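Local coordinates for protein copper-containing nitrite reductase (PDB 6THE) that probably catalyses the reduction of nitrite to nitric oxide at copper, being the core of a four-domain heme-cupredoxin-copper nitrite reductase, at residues A208-T213 with L294-P299. Residues are numbered along the deposited sequence; the frame is centred on the assembly and turned at random.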
loop_
_atom_site.group_PDB
_atom_site.type_symbol
_atom_site.label_atom_id
_atom_site.label_comp_id
_atom_site.label_asym_id
_atom_site.label_seq_id
_atom_site.Cartn_x
_atom_site.Cartn_y
_atom_site.Cartn_z
ATOM N N ALA A 208 3.018 -23.651 17.342
ATOM C CA ALA A 208 4.308 -23.317 17.922
ATOM C C ALA A 208 4.220 -23.452 19.441
ATOM O O ALA A 208 3.132 -23.621 19.988
ATOM C CB ALA A 208 4.707 -21.920 17.512
ATOM N N LYS A 209 5.376 -23.381 20.110
ATOM C CA LYS A 209 5.433 -23.469 21.560
ATOM C C LYS A 209 6.004 -22.169 22.126
ATOM O O LYS A 209 6.652 -21.407 21.410
ATOM C CB LYS A 209 6.216 -24.713 21.995
ATOM C CG LYS A 209 5.540 -26.039 21.669
ATOM C CD LYS A 209 6.280 -27.253 22.185
ATOM C CE LYS A 209 5.587 -28.554 21.837
ATOM N NZ LYS A 209 6.276 -29.723 22.433
ATOM N N VAL A 210 5.740 -21.931 23.416
ATOM C CA VAL A 210 6.136 -20.710 24.100
ATOM C C VAL A 210 7.660 -20.603 24.090
ATOM O O VAL A 210 8.352 -21.501 24.566
ATOM C CB VAL A 210 5.567 -20.661 25.534
ATOM C CG1 VAL A 210 6.089 -19.467 26.321
ATOM C CG2 VAL A 210 4.046 -20.680 25.544
ATOM N N GLY A 211 8.162 -19.496 23.531
ATOM C CA GLY A 211 9.587 -19.211 23.494
ATOM C C GLY A 211 10.190 -19.412 22.105
ATOM O O GLY A 211 11.376 -19.158 21.902
ATOM N N ASP A 212 9.360 -19.869 21.159
ATOM C CA ASP A 212 9.804 -20.164 19.807
ATOM C C ASP A 212 9.883 -18.879 18.989
ATOM O O ASP A 212 9.022 -18.007 19.105
ATOM C CB ASP A 212 8.882 -21.174 19.116
ATOM C CG ASP A 212 9.012 -22.596 19.638
ATOM O OD1 ASP A 212 10.041 -22.901 20.277
ATOM O OD2 ASP A 212 8.081 -23.391 19.397
ATOM N N THR A 213 10.933 -18.782 18.166
ATOM C CA THR A 213 11.028 -17.756 17.141
ATOM C C THR A 213 10.412 -18.299 15.855
ATOM O O THR A 213 10.821 -19.349 15.362
ATOM C CB THR A 213 12.472 -17.269 16.952
ATOM O OG1 THR A 213 13.317 -18.406 16.767
ATOM C CG2 THR A 213 12.976 -16.441 18.114
ATOM N N LEU A 294 -2.923 -19.702 14.688
ATOM C CA LEU A 294 -1.648 -20.130 15.243
ATOM C C LEU A 294 -1.857 -20.526 16.703
ATOM O O LEU A 294 -2.042 -19.668 17.565
ATOM C CB LEU A 294 -0.631 -18.992 15.093
ATOM C CG LEU A 294 0.693 -19.146 15.847
ATOM C CD1 LEU A 294 1.521 -20.296 15.293
ATOM C CD2 LEU A 294 1.492 -17.852 15.805
ATOM N N HIS A 295 -1.850 -21.841 16.956
ATOM C CA HIS A 295 -2.003 -22.388 18.294
ATOM C C HIS A 295 -0.648 -22.407 18.997
ATOM O O HIS A 295 0.314 -22.971 18.479
ATOM C CB HIS A 295 -2.625 -23.792 18.242
ATOM C CG HIS A 295 -4.084 -23.809 17.928
ATOM N ND1 HIS A 295 -5.030 -23.263 18.774
ATOM C CD2 HIS A 295 -4.764 -24.325 16.881
ATOM C CE1 HIS A 295 -6.231 -23.428 18.254
ATOM N NE2 HIS A 295 -6.094 -24.080 17.093
ATOM N N VAL A 296 -0.593 -21.784 20.179
ATOM C CA VAL A 296 0.620 -21.751 20.980
ATOM C C VAL A 296 0.347 -22.447 22.312
ATOM O O VAL A 296 -0.497 -22.005 23.089
ATOM C CB VAL A 296 1.144 -20.313 21.175
ATOM C CG1 VAL A 296 2.357 -20.274 22.093
ATOM C CG2 VAL A 296 1.462 -19.646 19.845
ATOM N N GLN A 297 1.081 -23.539 22.554
ATOM C CA GLN A 297 0.910 -24.357 23.743
ATOM C C GLN A 297 2.141 -24.223 24.636
ATOM O O GLN A 297 3.268 -24.190 24.144
ATOM C CB GLN A 297 0.665 -25.817 23.353
ATOM C CG GLN A 297 -0.648 -26.044 22.615
ATOM C CD GLN A 297 -0.797 -27.447 22.076
ATOM O OE1 GLN A 297 -0.266 -28.409 22.625
ATOM N NE2 GLN A 297 -1.538 -27.572 20.986
ATOM N N GLY A 298 1.903 -24.147 25.951
ATOM C CA GLY A 298 2.971 -24.054 26.932
ATOM C C GLY A 298 2.516 -23.376 28.223
ATOM O O GLY A 298 1.326 -23.122 28.408
ATOM N N PRO A 299 3.450 -23.066 29.154
ATOM C CA PRO A 299 3.100 -22.420 30.421
ATOM C C PRO A 299 2.813 -20.929 30.253
ATOM O O PRO A 299 3.293 -20.301 29.310
ATOM C CB PRO A 299 4.358 -22.630 31.276
ATOM C CG PRO A 299 5.489 -22.681 30.269
ATOM C CD PRO A 299 4.894 -23.329 29.036
#
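Ala208 pairs with Val296 and Lys209 with Gln297 in parallel register, which sets strand 206-209, outermost within this chain, beside strand 292-297, the chain's last, in one cupredoxin-type sheet. As between any parallel strands, one residue bonds to two that flank its partner: Ala208 N gives a nearly straight bond to His295 O (3.0 Å, 167° at the hydrogen), and Ala208 O accepts from Gln297 N at 3.3 Å. Val296 CA approaches the same Ala208 O through a CA-H...O contact. Past the paired residues, Val210 N reaches Gln297 O only weakly, at 3.4 Å.

On the apolar side, Val210 turns CG2 toward Val296 CG1, 3.9 Å away; this Val296 methyl stands anti to its own backbone N (chi1 176°). Val210 CG2 also rests 3.8 Å from Gly298 CA, while Ala208 CB meets Leu294 CD1 at 4.2 Å. Lys209 and Gln297 occupy the other, exposed face, where the lysine carries its amino group off on an extended chain.

Strand 206-209 ends in a type II beta turn from Lys209 to Asp212. Asp212 OD2 accepts a hydrogen bond from Lys209 N at 2.8 Å, the amide lying above the carboxylate plane. Amides thus alternate: Ala208 and, weakly, Val210 bond to strand 292-297, Lys209 to its own turn, which therefore partly occupies the strand's outward side.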